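Local coordinates for protein putative cell surface hydrolase (PDB 3LP5) that is a putative cell-surface hydrolase of the alpha/beta hydrolase family, probably cleaving a substrate that has yet to be identified, at residues 29-34 with 230-235; 21-26 with 222-227; 48-53 with 88-93; 82-87 with 109-114. One frame throughout, in Å; residues are numbered along the deposited sequence.

Contact 1: 29-34 with 230-235; sequences KETPKK and YLLAET. With NA (sodium ion), chain C.
Thr31 turns its methyl group toward Leu232 and Glu234, meeting both side chains at about a right angle. CG2 of Thr31 lies 3.9 Å from CD1 of Leu232 and 3.7 Å from OE2 of Glu234. The same rotation (chi1 53°) sets OG1 between the backbone N and the carbonyl carbon, where it binds the sodium ion at 2.3 Å; this hydroxyl is also hydrogen-bonded to Leu27 O. One threonine thus gives its methyl to the neighbouring segment and its oxygen to the metal. Glu234 reaches over with its chain extended beyond CG, and its OE1 forms a salt bridge with Arg228, which the side chains of Thr31 and Pro32 also touch. Replacing Glu234 with an alanine here would probably leave Arg228 without its carboxylate mate and strip the cover from one side of the Thr31 methyl. The sodium is held further by Thr31 O, by Lys33 O at 2.2 Å, by a water and by Gly28 O. Three backbone carbonyls and one hydroxyl thus bind the cation in the turn just after helix 17-30, beside the C-terminal part of helix 217-231 of the alpha/beta hydrolase fold.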
loop_
_atom_site.group_PDB
_atom_site.type_symbol
_atom_site.label_atom_id
_atom_site.label_comp_id
_atom_site.label_asym_id
_atom_site.label_seq_id
_atom_site.Cartn_x
_atom_site.Cartn_y
_atom_site.Cartn_z
ATOM N N LYS A 29 6.202 15.230 8.720
ATOM C CA LYS A 29 6.735 15.784 9.918
ATOM C C LYS A 29 7.747 14.898 10.633
ATOM O O LYS A 29 8.733 15.409 11.108
ATOM C CB LYS A 29 5.604 16.168 10.858
ATOM C CG LYS A 29 4.887 17.413 10.373
ATOM C CD LYS A 29 4.121 18.110 11.465
ATOM C CE LYS A 29 2.644 17.776 11.356
ATOM N NZ LYS A 29 1.914 18.413 12.514
ATOM N N GLU A 30 7.533 13.596 10.730
ATOM C CA GLU A 30 8.509 12.767 11.456
ATOM C C GLU A 30 9.792 12.470 10.655
ATOM O O GLU A 30 10.841 12.336 11.245
ATOM C CB GLU A 30 7.904 11.452 11.985
ATOM C CG GLU A 30 6.855 11.619 13.111
ATOM C CD GLU A 30 7.450 12.177 14.399
ATOM O OE1 GLU A 30 8.367 11.528 14.962
ATOM O OE2 GLU A 30 7.010 13.257 14.860
ATOM N N THR A 31 9.717 12.367 9.339
ATOM C CA THR A 31 10.932 12.160 8.552
ATOM C C THR A 31 11.837 13.422 8.546
ATOM O O THR A 31 11.375 14.526 8.242
ATOM C CB THR A 31 10.604 11.770 7.098
ATOM O OG1 THR A 31 9.705 12.740 6.542
ATOM C CG2 THR A 31 9.979 10.366 7.025
ATOM N N PRO A 32 13.120 13.265 8.916
ATOM C CA PRO A 32 14.047 14.392 8.961
ATOM C C PRO A 32 14.225 15.029 7.584
ATOM O O PRO A 32 14.298 16.221 7.495
ATOM C CB PRO A 32 15.366 13.758 9.453
ATOM C CG PRO A 32 14.965 12.470 10.131
ATOM C CD PRO A 32 13.772 11.995 9.279
ATOM N N LYS A 33 14.292 14.225 6.537
ATOM C CA LYS A 33 14.353 14.678 5.158
ATOM C C LYS A 33 13.009 15.372 4.714
ATOM O O LYS A 33 11.909 14.932 5.106
ATOM C CB LYS A 33 14.525 13.388 4.335
ATOM C CG LYS A 33 15.395 13.416 3.099
ATOM C CD LYS A 33 16.778 12.759 3.399
ATOM C CE LYS A 33 17.773 13.753 4.114
ATOM N NZ LYS A 33 19.087 13.140 4.587
ATOM N N LYS A 34 13.075 16.424 3.897
ATOM C CA LYS A 34 11.858 16.925 3.255
ATOM C C LYS A 34 11.555 15.988 2.074
ATOM O O LYS A 34 12.436 15.758 1.234
ATOM C CB LYS A 34 12.027 18.391 2.802
ATOM C CG LYS A 34 10.732 19.087 2.421
ATOM C CD LYS A 34 10.960 20.299 1.496
ATOM C CE LYS A 34 9.859 20.393 0.338
ATOM N NZ LYS A 34 9.861 19.342 -0.816
ATOM N N TYR A 230 10.567 0.187 8.024
ATOM C CA TYR A 230 10.555 -0.963 7.094
ATOM C C TYR A 230 10.333 -0.525 5.658
ATOM O O TYR A 230 10.937 -1.086 4.772
ATOM C CB TYR A 230 9.475 -2.000 7.495
ATOM C CG TYR A 230 9.829 -2.732 8.788
ATOM C CD1 TYR A 230 10.850 -3.708 8.820
ATOM C CD2 TYR A 230 9.174 -2.435 9.978
ATOM C CE1 TYR A 230 11.179 -4.344 10.017
ATOM C CE2 TYR A 230 9.502 -3.059 11.176
ATOM C CZ TYR A 230 10.485 -4.021 11.186
ATOM O OH TYR A 230 10.778 -4.646 12.374
ATOM N N LEU A 231 9.486 0.460 5.410
ATOM C CA LEU A 231 9.231 0.845 3.993
ATOM C C LEU A 231 10.329 1.765 3.507
ATOM O O LEU A 231 10.872 1.569 2.400
ATOM C CB LEU A 231 7.857 1.503 3.758
ATOM C CG LEU A 231 7.532 1.686 2.250
ATOM C CD1 LEU A 231 7.483 0.357 1.458
ATOM C CD2 LEU A 231 6.284 2.466 2.012
ATOM N N LEU A 232 10.651 2.768 4.322
ATOM C CA LEU A 232 11.692 3.744 3.979
ATOM C C LEU A 232 13.086 3.279 4.392
ATOM O O LEU A 232 14.065 3.871 3.984
ATOM C CB LEU A 232 11.399 5.109 4.622
ATOM C CG LEU A 232 10.050 5.713 4.208
ATOM C CD1 LEU A 232 9.773 7.096 4.884
ATOM C CD2 LEU A 232 9.901 5.841 2.711
ATOM N N ALA A 233 13.169 2.244 5.230
ATOM C CA ALA A 233 14.450 1.726 5.732
ATOM C C ALA A 233 15.349 2.817 6.354
ATOM O O ALA A 233 16.550 2.863 6.161
ATOM C CB ALA A 233 15.193 0.906 4.645
ATOM N N GLU A 234 14.736 3.688 7.140
ATOM C CA GLU A 234 15.438 4.765 7.806
ATOM C C GLU A 234 16.107 4.195 9.056
ATOM O O GLU A 234 15.591 3.262 9.658
ATOM C CB GLU A 234 14.388 5.769 8.234
ATOM C CG GLU A 234 14.866 7.130 8.343
ATOM C CD GLU A 234 13.709 8.122 8.480
ATOM O OE1 GLU A 234 13.882 9.135 9.187
ATOM O OE2 GLU A 234 12.642 7.885 7.890
ATOM N N THR A 235 17.259 4.725 9.450
ATOM C CA THR A 235 17.890 4.253 10.677
ATOM C C THR A 235 17.086 4.838 11.877
ATOM O O THR A 235 16.806 6.025 11.895
ATOM C CB THR A 235 19.390 4.619 10.685
ATOM O OG1 THR A 235 19.494 5.970 10.257
ATOM C CG2 THR A 235 20.180 3.780 9.662
HETATM NA NA NA C . 10.065 15.029 6.226
HETATM O O HOH W 1 8.792 15.700 4.353
#

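Contact 2: 21-26 with 222-227; sequences DSLITE and QIVSLI
Ile223 O receives two backbone N-H groups within its own helix, Ile227 N at 2.9 Å and, weakly, Leu226 N at 3.1 Å, while the side chain of Ile223 faces Leu23 of the other helix. These are helices 17-30 and 217-231 of an alpha/beta hydrolase fold, two helices distant in sequence that lie together against the central sheet. Over the short segments their axes come within 9.8 Å and their N-to-C directions differ by 56°. No hydrogen bond joins the two segments; aliphatic branches do the work. Leu23 CD2 touches both Ile223 CG2 and Val224 CG2. In Ile223 the CG2 methyl stands anti to its own backbone N because CG1 has taken the place beside that nitrogen (chi1 -70°), and the two methyl carbons, Leu23 CD2 and Ile223 CG2, are 3.9 Å apart. Leu23 and Val224 instead run alongside each other with their ends pointing opposite ways. Ile223 and Ile227 also touch Ile134 and Met132 of strand 127-134, while Leu23 also touches Asn220. Glu26 joins through the base of its side chain alone, since its carboxylate turns off from helix 217-231. Across the two segments Val224 CG2 meets Leu23 CD2 and Glu26 CB, each at 4.0 Å, and the backbone oxygen Leu23 O at 3.8 Å.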
loop_
_atom_site.group_PDB
_atom_site.type_symbol
_atom_site.label_atom_id
_atom_site.label_comp_id
_atom_site.label_asym_id
_atom_site.label_seq_id
_atom_site.Cartn_x
_atom_site.Cartn_y
_atom_site.Cartn_z
ATOM N N ASP A 21 -4.768 10.561 5.222
ATOM C CA ASP A 21 -4.281 11.936 5.210
ATOM C C ASP A 21 -3.444 12.223 6.470
ATOM O O ASP A 21 -2.412 12.870 6.399
ATOM C CB ASP A 21 -5.454 12.917 5.153
ATOM C CG ASP A 21 -6.162 12.928 3.748
ATOM O OD1 ASP A 21 -5.810 12.102 2.858
ATOM O OD2 ASP A 21 -7.061 13.782 3.539
ATOM N N SER A 22 -3.900 11.722 7.603
ATOM C CA SER A 22 -3.157 11.857 8.829
ATOM C C SER A 22 -1.804 11.179 8.754
ATOM O O SER A 22 -0.803 11.769 9.195
ATOM C CB SER A 22 -3.942 11.288 10.005
ATOM O OG SER A 22 -5.054 12.132 10.248
ATOM N N LEU A 23 -1.766 9.963 8.192
ATOM C CA LEU A 23 -0.505 9.261 7.998
ATOM C C LEU A 23 0.489 10.059 7.186
ATOM O O LEU A 23 1.654 10.112 7.559
ATOM C CB LEU A 23 -0.695 7.860 7.342
ATOM C CG LEU A 23 -1.527 6.863 8.186
ATOM C CD1 LEU A 23 -1.722 5.515 7.435
ATOM C CD2 LEU A 23 -0.858 6.650 9.549
ATOM N N ILE A 24 0.059 10.622 6.056
ATOM C CA ILE A 24 0.963 11.392 5.180
ATOM C C ILE A 24 1.494 12.637 5.861
ATOM O O ILE A 24 2.691 12.938 5.815
ATOM C CB ILE A 24 0.247 11.862 3.882
ATOM C CG1 ILE A 24 -0.487 10.708 3.190
ATOM C CG2 ILE A 24 1.230 12.597 2.916
ATOM C CD1 ILE A 24 0.292 9.845 2.343
ATOM N N THR A 25 0.611 13.388 6.503
ATOM C CA THR A 25 1.053 14.573 7.244
ATOM C C THR A 25 2.101 14.218 8.287
ATOM O O THR A 25 3.148 14.876 8.411
ATOM C CB THR A 25 -0.128 15.229 7.942
ATOM O OG1 THR A 25 -1.106 15.478 6.962
ATOM C CG2 THR A 25 0.250 16.558 8.529
ATOM N N GLU A 26 1.805 13.207 9.077
ATOM C CA GLU A 26 2.706 12.827 10.135
ATOM C C GLU A 26 3.990 12.231 9.588
ATOM O O GLU A 26 5.052 12.545 10.085
ATOM C CB GLU A 26 1.996 11.886 11.095
ATOM C CG GLU A 26 1.459 12.670 12.302
ATOM C CD GLU A 26 0.458 13.810 11.958
ATOM O OE1 GLU A 26 0.759 15.006 12.289
ATOM O OE2 GLU A 26 -0.647 13.501 11.378
ATOM N N GLN A 222 2.396 4.561 15.595
ATOM C CA GLN A 222 3.003 3.235 15.379
ATOM C C GLN A 222 3.119 2.937 13.895
ATOM O O GLN A 222 4.153 2.451 13.459
ATOM C CB GLN A 222 2.147 2.131 16.007
ATOM C CG GLN A 222 2.182 2.176 17.512
ATOM C CD GLN A 222 1.283 1.139 18.243
ATOM O OE1 GLN A 222 0.966 1.343 19.401
ATOM N NE2 GLN A 222 0.963 0.036 17.622
ATOM N N ILE A 223 2.071 3.222 13.136
ATOM C CA ILE A 223 2.084 2.960 11.728
ATOM C C ILE A 223 3.157 3.810 11.032
ATOM O O ILE A 223 3.935 3.278 10.218
ATOM C CB ILE A 223 0.710 3.164 11.091
ATOM C CG1 ILE A 223 -0.211 2.045 11.591
ATOM C CG2 ILE A 223 0.819 3.108 9.535
ATOM C CD1 ILE A 223 -1.628 2.160 11.109
ATOM N N VAL A 224 3.220 5.106 11.342
ATOM C CA VAL A 224 4.265 6.010 10.744
ATOM C C VAL A 224 5.647 5.509 11.180
ATOM O O VAL A 224 6.569 5.488 10.367
ATOM C CB VAL A 224 4.048 7.483 11.195
ATOM C CG1 VAL A 224 5.281 8.397 10.894
ATOM C CG2 VAL A 224 2.810 8.015 10.467
ATOM N N SER A 225 5.768 5.015 12.426
ATOM C CA SER A 225 7.047 4.525 12.876
ATOM C C SER A 225 7.466 3.296 11.983
ATOM O O SER A 225 8.607 3.182 11.591
ATOM C CB SER A 225 6.994 4.101 14.334
ATOM O OG SER A 225 8.275 3.621 14.756
ATOM N N LEU A 226 6.516 2.441 11.632
ATOM C CA LEU A 226 6.814 1.220 10.873
ATOM C C LEU A 226 7.112 1.526 9.435
ATOM O O LEU A 226 7.907 0.830 8.775
ATOM C CB LEU A 226 5.650 0.226 10.974
ATOM C CG LEU A 226 5.415 -0.330 12.395
ATOM C CD1 LEU A 226 4.080 -1.039 12.405
ATOM C CD2 LEU A 226 6.527 -1.289 12.866
ATOM N N ILE A 227 6.400 2.513 8.903
ATOM C CA ILE A 227 6.614 2.893 7.519
ATOM C C ILE A 227 8.044 3.388 7.427
ATOM O O ILE A 227 8.822 2.927 6.555
ATOM C CB ILE A 227 5.649 3.994 7.012
ATOM C CG1 ILE A 227 4.227 3.471 6.832
ATOM C CG2 ILE A 227 6.194 4.671 5.751
ATOM C CD1 ILE A 227 3.177 4.611 6.707
#

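Contact 3: 48-53 with 88-93; sequences IKYSGS and FKALVK
The Tyr50 ring carries the CG2 methyl of Ile48 on one face, 3.5 Å above its plane and nearer the ring edge than its centre, and points its OH at the Ala90 methyl. The second ring, Phe88, has Val92 CG1 over one face, likewise off-centre, and meets the rings of Phe115 and Phe100 on its way into the interior; its CB bond leads away from the strand. Contact between the segments thus falls to the small Ala90, whose CB is approached by two side chains at once. Tyr50 OH stops 4.0 Å from Ala90 CB, an oxygen resting against a methyl, and Ile48 CD1 lies 3.9 Å from that same carbon. Ile48 and Tyr50 are two residues apart on one strand, so both look out from the same face of the sheet. In Ile48 the two branches divide the labour: CG1 sits beside the backbone N (chi1 -57°) and carries CD1 out to the helix, while CG2 stays back to pack on the tyrosine. Strand 48-52 is the outermost strand at its end of the sheet, antiparallel to strand 37-42, to which Lys49 and Ser51 are joined by backbone hydrogen bonds to Thr41 and Lys39. Helix 74-92 packs beside strand 48-52, and its Leu91 touches Leu38 of strand 37-42 and Ile63 and Ile65 of strand 62-67.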
loop_
_atom_site.group_PDB
_atom_site.type_symbol
_atom_site.label_atom_id
_atom_site.label_comp_id
_atom_site.label_asym_id
_atom_site.label_seq_id
_atom_site.Cartn_x
_atom_site.Cartn_y
_atom_site.Cartn_z
ATOM N N ILE A 48 -6.328 12.330 -15.768
ATOM C CA ILE A 48 -5.648 12.503 -14.485
ATOM C C ILE A 48 -5.653 13.953 -14.098
ATOM O O ILE A 48 -5.307 14.849 -14.925
ATOM C CB ILE A 48 -4.211 11.982 -14.541
ATOM C CG1 ILE A 48 -4.191 10.496 -14.974
ATOM C CG2 ILE A 48 -3.484 12.209 -13.216
ATOM C CD1 ILE A 48 -2.767 9.937 -15.082
ATOM N N LYS A 49 -6.059 14.225 -12.876
ATOM C CA LYS A 49 -5.828 15.558 -12.289
ATOM C C LYS A 49 -4.593 15.550 -11.391
ATOM O O LYS A 49 -4.378 14.571 -10.691
ATOM C CB LYS A 49 -7.060 15.972 -11.495
ATOM C CG LYS A 49 -8.204 16.315 -12.461
ATOM C CD LYS A 49 -9.393 16.909 -11.753
ATOM C CE LYS A 49 -10.270 17.632 -12.772
ATOM N NZ LYS A 49 -10.683 18.984 -12.194
ATOM N N TYR A 50 -3.821 16.642 -11.379
ATOM C CA TYR A 50 -2.541 16.711 -10.606
ATOM C C TYR A 50 -2.521 17.830 -9.608
ATOM O O TYR A 50 -3.043 18.903 -9.868
ATOM C CB TYR A 50 -1.388 16.973 -11.531
ATOM C CG TYR A 50 -1.149 15.890 -12.552
ATOM C CD1 TYR A 50 -0.192 14.946 -12.352
ATOM C CD2 TYR A 50 -1.856 15.854 -13.723
ATOM C CE1 TYR A 50 0.078 13.976 -13.304
ATOM C CE2 TYR A 50 -1.600 14.863 -14.694
ATOM C CZ TYR A 50 -0.626 13.938 -14.457
ATOM O OH TYR A 50 -0.362 12.938 -15.378
ATOM N N SER A 51 -1.908 17.574 -8.473
ATOM C CA SER A 51 -1.766 18.527 -7.405
ATOM C C SER A 51 -0.308 18.378 -6.907
ATOM O O SER A 51 0.239 17.256 -6.930
ATOM C CB SER A 51 -2.759 18.100 -6.312
ATOM O OG SER A 51 -3.133 19.213 -5.543
ATOM N N GLY A 52 0.327 19.471 -6.471
ATOM C CA GLY A 52 1.663 19.425 -5.825
ATOM C C GLY A 52 2.748 19.264 -6.871
ATOM O O GLY A 52 2.529 19.621 -8.047
ATOM N N SER A 53 3.916 18.712 -6.470
ATOM C CA SER A 53 5.011 18.494 -7.444
ATOM C C SER A 53 6.200 17.789 -6.857
ATOM O O SER A 53 6.318 17.695 -5.683
ATOM C CB SER A 53 5.493 19.842 -8.021
ATOM O OG SER A 53 6.031 20.593 -6.945
ATOM N N PHE A 88 0.521 5.131 -13.384
ATOM C CA PHE A 88 1.902 4.693 -13.296
ATOM C C PHE A 88 2.568 4.943 -14.642
ATOM O O PHE A 88 3.664 5.462 -14.714
ATOM C CB PHE A 88 1.938 3.198 -12.933
ATOM C CG PHE A 88 3.300 2.678 -12.656
ATOM C CD1 PHE A 88 3.889 2.894 -11.401
ATOM C CD2 PHE A 88 3.984 1.959 -13.621
ATOM C CE1 PHE A 88 5.165 2.382 -11.089
ATOM C CE2 PHE A 88 5.284 1.469 -13.350
ATOM C CZ PHE A 88 5.874 1.680 -12.059
ATOM N N LYS A 89 1.893 4.583 -15.734
ATOM C CA LYS A 89 2.501 4.820 -17.046
ATOM C C LYS A 89 2.700 6.276 -17.343
ATOM O O LYS A 89 3.704 6.625 -17.903
ATOM C CB LYS A 89 1.765 4.105 -18.184
ATOM C CG LYS A 89 1.973 2.609 -18.078
ATOM C CD LYS A 89 1.607 1.940 -19.352
ATOM C CE LYS A 89 0.153 2.133 -19.606
ATOM N NZ LYS A 89 -0.310 1.192 -20.653
ATOM N N ALA A 90 1.778 7.130 -16.918
ATOM C CA ALA A 90 1.960 8.571 -17.117
ATOM C C ALA A 90 3.192 9.056 -16.362
ATOM O O ALA A 90 3.938 9.891 -16.848
ATOM C CB ALA A 90 0.715 9.338 -16.664
ATOM N N LEU A 91 3.424 8.496 -15.175
ATOM C CA LEU A 91 4.582 8.895 -14.373
ATOM C C LEU A 91 5.928 8.423 -14.960
ATOM O O LEU A 91 6.910 9.141 -14.974
ATOM C CB LEU A 91 4.406 8.359 -12.960
ATOM C CG LEU A 91 3.351 9.061 -12.113
ATOM C CD1 LEU A 91 3.038 8.106 -10.912
ATOM C CD2 LEU A 91 3.883 10.443 -11.654
ATOM N N VAL A 92 5.977 7.196 -15.463
ATOM C CA VAL A 92 7.203 6.764 -16.037
ATOM C C VAL A 92 7.492 7.471 -17.368
ATOM O O VAL A 92 8.658 7.537 -17.762
ATOM C CB VAL A 92 7.380 5.243 -16.120
ATOM C CG1 VAL A 92 6.525 4.474 -15.086
ATOM C CG2 VAL A 92 7.381 4.709 -17.557
ATOM N N LYS A 93 6.462 8.027 -18.013
ATOM C CA LYS A 93 6.656 8.896 -19.201
ATOM C C LYS A 93 7.119 10.319 -18.880
ATOM O O LYS A 93 7.529 11.064 -19.786
ATOM C CB LYS A 93 5.395 8.960 -20.075
ATOM C CG LYS A 93 5.139 7.681 -20.856
ATOM C CD LYS A 93 4.193 7.976 -22.060
ATOM C CE LYS A 93 4.669 7.314 -23.401
ATOM N NZ LYS A 93 4.136 5.899 -23.629
#

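Contact 4: 82-87 with 109-114; sequences VWLNTA and GLIWTL
In Leu84 a trans first torsion (chi1 179°) carries CG away from the backbone N, and chi2 of 47° turns CD2 to helix 107-118, where two side chains receive it. Trp112 starts out facing away from Leu84, but an unusual first torsion (chi1 -93°) and the breadth of the indole bring the six-membered ring back beneath that methyl. Leu84 CD2 stands over the ring face, 4.0 Å from the centroid of the six-membered ring of Trp112 and near its normal, a CH-pi contact in which the leucine meets the indole at about a right angle. Ile111 meets the same methyl, its CG2 3.8 Å from Leu84 CD2. In the alpha/beta hydrolase fold a helix follows the nucleophile elbow; here it is helix 107-118, carrying Ile111 and Trp112. Gly104, Ser106 and Gly108 fit the GxSxG pattern, and Trp112 touches these residues, so the packing adjoins what is probably the nucleophile elbow. Trp112 NE1 makes a weak hydrogen bond to Leu103 O, and both Leu84 and Trp112 press on Val10 of strand 7-10. Threonines add bonds within each helix. Thr113 OG1 donates to Gly109 O at 2.8 Å, coming from the opposite face of that carbonyl plane to Thr113 N, which bonds to the same oxygen. On helix 74-92, Thr86 OG1 reaches Val82 O at 3.0 Å from above the carbonyl plane, while Thr86 N also bonds to this oxygen.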
loop_
_atom_site.group_PDB
_atom_site.type_symbol
_atom_site.label_atom_id
_atom_site.label_comp_id
_atom_site.label_asym_id
_atom_site.label_seq_id
_atom_site.Cartn_x
_atom_site.Cartn_y
_atom_site.Cartn_z
ATOM N N VAL A 82 -6.530 -0.842 -13.196
ATOM C CA VAL A 82 -6.297 -0.255 -14.504
ATOM C C VAL A 82 -5.985 1.199 -14.407
ATOM O O VAL A 82 -5.073 1.661 -15.064
ATOM C CB VAL A 82 -7.496 -0.439 -15.387
ATOM C CG1 VAL A 82 -7.295 0.270 -16.740
ATOM C CG2 VAL A 82 -7.799 -1.974 -15.566
ATOM N N TRP A 83 -6.759 1.967 -13.632
ATOM C CA TRP A 83 -6.410 3.362 -13.410
ATOM C C TRP A 83 -5.008 3.560 -12.794
ATOM O O TRP A 83 -4.264 4.516 -13.145
ATOM C CB TRP A 83 -7.496 4.039 -12.524
ATOM C CG TRP A 83 -8.853 4.164 -13.248
ATOM C CD1 TRP A 83 -9.055 4.432 -14.557
ATOM C CD2 TRP A 83 -10.161 4.086 -12.637
ATOM N NE1 TRP A 83 -10.437 4.452 -14.841
ATOM C CE2 TRP A 83 -11.126 4.258 -13.668
ATOM C CE3 TRP A 83 -10.613 3.906 -11.303
ATOM C CZ2 TRP A 83 -12.519 4.198 -13.409
ATOM C CZ3 TRP A 83 -11.998 3.813 -11.058
ATOM C CH2 TRP A 83 -12.931 4.000 -12.087
ATOM N N LEU A 84 -4.634 2.687 -11.857
ATOM C CA LEU A 84 -3.276 2.759 -11.258
ATOM C C LEU A 84 -2.203 2.590 -12.323
ATOM O O LEU A 84 -1.181 3.309 -12.365
ATOM C CB LEU A 84 -3.086 1.655 -10.194
ATOM C CG LEU A 84 -1.675 1.623 -9.503
ATOM C CD1 LEU A 84 -1.183 3.016 -9.018
ATOM C CD2 LEU A 84 -1.695 0.689 -8.299
ATOM N N ASN A 85 -2.411 1.614 -13.194
ATOM C CA ASN A 85 -1.508 1.385 -14.315
ATOM C C ASN A 85 -1.523 2.604 -15.255
ATOM O O ASN A 85 -0.450 3.047 -15.733
ATOM C CB ASN A 85 -2.001 0.145 -15.050
ATOM C CG ASN A 85 -1.005 -0.377 -16.069
ATOM O OD1 ASN A 85 0.197 -0.071 -16.032
ATOM N ND2 ASN A 85 -1.512 -1.140 -17.007
ATOM N N THR A 86 -2.713 3.193 -15.483
ATOM C CA THR A 86 -2.744 4.433 -16.266
ATOM C C THR A 86 -1.891 5.528 -15.629
ATOM O O THR A 86 -1.194 6.205 -16.306
ATOM C CB THR A 86 -4.207 4.946 -16.435
ATOM O OG1 THR A 86 -4.941 3.905 -17.071
ATOM C CG2 THR A 86 -4.290 6.227 -17.310
ATOM N N ALA A 87 -1.967 5.706 -14.307
ATOM C CA ALA A 87 -1.258 6.762 -13.669
ATOM C C ALA A 87 0.235 6.389 -13.641
ATOM O O ALA A 87 1.104 7.204 -13.889
ATOM C CB ALA A 87 -1.808 6.998 -12.219
ATOM N N GLY A 109 -4.056 -1.619 -0.869
ATOM C CA GLY A 109 -3.116 -2.767 -0.872
ATOM C C GLY A 109 -3.527 -3.811 -1.922
ATOM O O GLY A 109 -2.676 -4.440 -2.549
ATOM N N LEU A 110 -4.847 -4.038 -2.059
ATOM C CA LEU A 110 -5.389 -4.912 -3.105
ATOM C C LEU A 110 -5.186 -4.348 -4.513
ATOM O O LEU A 110 -4.821 -5.088 -5.499
ATOM C CB LEU A 110 -6.925 -5.122 -2.897
ATOM C CG LEU A 110 -7.434 -5.373 -1.478
ATOM C CD1 LEU A 110 -8.923 -5.863 -1.505
ATOM C CD2 LEU A 110 -6.529 -6.401 -0.809
ATOM N N ILE A 111 -5.480 -3.067 -4.650
ATOM C CA ILE A 111 -5.182 -2.367 -5.931
ATOM C C ILE A 111 -3.712 -2.539 -6.344
ATOM O O ILE A 111 -3.418 -3.000 -7.480
ATOM C CB ILE A 111 -5.596 -0.921 -5.878
ATOM C CG1 ILE A 111 -7.084 -0.839 -5.577
ATOM C CG2 ILE A 111 -5.212 -0.193 -7.248
ATOM C CD1 ILE A 111 -7.588 0.564 -5.005
ATOM N N TRP A 112 -2.786 -2.253 -5.418
ATOM C CA TRP A 112 -1.350 -2.479 -5.680
ATOM C C TRP A 112 -1.109 -3.928 -6.036
ATOM O O TRP A 112 -0.385 -4.207 -6.989
ATOM C CB TRP A 112 -0.403 -2.156 -4.470
ATOM C CG TRP A 112 0.129 -0.829 -4.477
ATOM C CD1 TRP A 112 -0.113 0.173 -3.531
ATOM C CD2 TRP A 112 0.936 -0.223 -5.506
ATOM N NE1 TRP A 112 0.558 1.324 -3.896
ATOM C CE2 TRP A 112 1.163 1.123 -5.117
ATOM C CE3 TRP A 112 1.529 -0.703 -6.697
ATOM C CZ2 TRP A 112 1.955 2.011 -5.885
ATOM C CZ3 TRP A 112 2.308 0.194 -7.478
ATOM C CH2 TRP A 112 2.505 1.531 -7.061
ATOM N N THR A 113 -1.733 -4.861 -5.301
ATOM C CA THR A 113 -1.365 -6.258 -5.568
ATOM C C THR A 113 -1.735 -6.694 -6.976
ATOM O O THR A 113 -1.023 -7.457 -7.627
ATOM C CB THR A 113 -2.049 -7.253 -4.542
ATOM O OG1 THR A 113 -1.631 -6.908 -3.212
ATOM C CG2 THR A 113 -1.612 -8.664 -4.799
ATOM N N LEU A 114 -2.942 -6.330 -7.383
ATOM C CA LEU A 114 -3.462 -6.740 -8.650
ATOM C C LEU A 114 -2.582 -6.062 -9.754
ATOM O O LEU A 114 -2.186 -6.700 -10.726
ATOM C CB LEU A 114 -4.966 -6.368 -8.727
ATOM C CG LEU A 114 -5.702 -6.910 -9.949
ATOM C CD1 LEU A 114 -5.642 -8.431 -10.009
ATOM C CD2 LEU A 114 -7.177 -6.413 -9.972
#

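How the contacts relate
Contacts 1 and 2 share helices 17-30 and 217-231, their centres about 10 Å apart, and Leu232 N probably donates to Ile227 O to tie them together. Contacts 3 and 4 share helix 74-92, with centres about 14 Å apart; Ile48 CD1 also packs on Ala87 CA there. Between the pairs the centres are 21 to 25 Å apart, and contacts 1 and 2 lie on the opposite side of the chain's centre from contact 4. Along the chain, both contacts 3 and 4 fall wholly between the two segments of contacts 1 and 2. Helices 17-30 and 217-231, far apart in sequence, thus pack together, while helix 74-92, from the intervening chain, joins the edge strand 48-52 to helix 107-118.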